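Local coordinates for Thiol:disulfide interchange protein dsbA-like (PDB 3C7M) that introduces disulfide bonds into other periplasmic proteins, working with DsbI as a redox pair that forms an essential disulfide in the sulfotransferase AssT, at residues Gly65-Glu70 and Ala119-Gly124. Sequence-based numbering, arbitrary orientation.
Sequences GKQASE and AFIKTG
The ring of F120 reaches from helix 117-128 to the flank of Q67 and A68 on helix 65-81, joining two helices of the helical part that a DsbA-like protein carries in addition to its thioredoxin fold. The axes of 65-70 and 119-124 approach to 9.8 Å and cross at 33°, pointing broadly the same way. No hydrogen bond links the two segments; they meet by van der Waals contact, mostly carbon on carbon. F120 leaves its backbone with CG anti to the backbone N (chi1 179°), which directs the ring toward helix 65-81. Its CD2 lies 3.7 Å from Q67 CB. Next along the ring, CE2 rests 3.5 Å from the backbone N of A68, and both these partners approach the ring obliquely. CZ finishes 3.8 Å from A68 CB. Alanine suits this place, probably because its single methyl lets the ring reach the backbone N and CA. Beyond the two segments Y100 and Y64 stack on the same ring, while Y27 and W111 meet it edge-to-face; a phenyl group, flat and without hydrogen-bonding groups, fits such an aromatic cluster.

Q67 is partly exposed yet touches both F120 and I121. Its CB and CG give the contact two methylenes, and a bend at chi2 (76°) helps turn the amide away from 119-124. The side chain of I121 crosses that of Q67 at about a right angle; its other neighbours include F135 of helix 132-139. The branched side chain touches with its longer arm, whose terminal CD1 stops 4.0 Å from Q67 CG.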
# COMPACT_ATOMS: atom_id res chain seq x y z
N GLY A 65 -8.39 0.11 10.39
CA GLY A 65 -8.02 -0.50 9.10
C GLY A 65 -9.02 -0.23 7.99
O GLY A 65 -8.63 0.03 6.85
N LYS A 66 -10.31 -0.29 8.31
CA LYS A 66 -11.35 -0.07 7.30
C LYS A 66 -11.34 1.38 6.82
O LYS A 66 -11.38 1.64 5.61
CB LYS A 66 -12.72 -0.48 7.86
CG LYS A 66 -13.93 -0.04 7.02
CD LYS A 66 -13.94 -0.70 5.65
N GLN A 67 -11.29 2.32 7.76
CA GLN A 67 -11.25 3.75 7.41
C GLN A 67 -10.01 4.11 6.61
O GLN A 67 -10.09 4.90 5.66
CB GLN A 67 -11.35 4.62 8.66
CG GLN A 67 -12.74 4.63 9.30
CD GLN A 67 -13.05 3.36 10.07
OE1 GLN A 67 -12.16 2.60 10.47
NE2 GLN A 67 -14.34 3.12 10.26
N ALA A 68 -8.86 3.55 6.98
CA ALA A 68 -7.62 3.82 6.25
C ALA A 68 -7.76 3.28 4.83
O ALA A 68 -7.39 3.96 3.87
CB ALA A 68 -6.43 3.17 6.95
N SER A 69 -8.31 2.08 4.68
CA SER A 69 -8.55 1.54 3.33
C SER A 69 -9.43 2.47 2.49
O SER A 69 -9.13 2.72 1.33
CB SER A 69 -9.16 0.14 3.40
OG SER A 69 -8.18 -0.80 3.80
N GLU A 70 -10.51 2.98 3.08
CA GLU A 70 -11.40 3.91 2.38
C GLU A 70 -10.67 5.17 1.93
O GLU A 70 -10.77 5.58 0.77
CB GLU A 70 -12.58 4.29 3.25
CG GLU A 70 -13.50 3.13 3.58
CD GLU A 70 -14.64 3.52 4.50
OE1 GLU A 70 -14.46 4.44 5.34
OE2 GLU A 70 -15.73 2.91 4.39
N ALA A 119 -12.35 11.53 13.53
CA ALA A 119 -11.03 12.08 13.81
C ALA A 119 -9.96 11.35 13.01
O ALA A 119 -9.04 11.98 12.49
CB ALA A 119 -10.72 12.00 15.28
N PHE A 120 -10.07 10.02 12.91
CA PHE A 120 -9.09 9.28 12.12
C PHE A 120 -9.14 9.73 10.66
O PHE A 120 -8.11 10.03 10.05
CB PHE A 120 -9.31 7.77 12.21
CG PHE A 120 -8.33 6.98 11.39
CD1 PHE A 120 -7.10 6.62 11.92
CD2 PHE A 120 -8.63 6.64 10.07
CE1 PHE A 120 -6.17 5.91 11.18
CE2 PHE A 120 -7.69 5.92 9.30
CZ PHE A 120 -6.47 5.55 9.86
N ILE A 121 -10.33 9.77 10.10
CA ILE A 121 -10.49 10.18 8.70
C ILE A 121 -9.94 11.60 8.49
O ILE A 121 -9.24 11.86 7.50
CB ILE A 121 -11.96 10.04 8.26
CG1 ILE A 121 -12.31 8.55 8.10
CG2 ILE A 121 -12.21 10.78 6.96
CD1 ILE A 121 -13.81 8.27 8.11
N LYS A 122 -10.22 12.50 9.43
CA LYS A 122 -9.78 13.90 9.34
C LYS A 122 -8.27 13.99 9.21
O LYS A 122 -7.75 14.79 8.41
CB LYS A 122 -10.26 14.71 10.55
CG LYS A 122 -9.93 16.19 10.48
CD LYS A 122 -10.63 16.98 11.57
CE LYS A 122 -10.48 18.49 11.35
NZ LYS A 122 -9.08 18.94 11.60
N THR A 123 -7.55 13.18 9.98
CA THR A 123 -6.09 13.22 9.96
C THR A 123 -5.57 13.02 8.54
O THR A 123 -4.75 13.80 8.04
CB THR A 123 -5.49 12.18 10.90
OG1 THR A 123 -5.77 12.57 12.26
CG2 THR A 123 -3.98 12.09 10.71
N GLY A 124 -6.11 12.01 7.86
CA GLY A 124 -5.69 11.70 6.50
C GLY A 124 -6.15 12.71 5.48
O GLY A 124 -5.36 13.13 4.63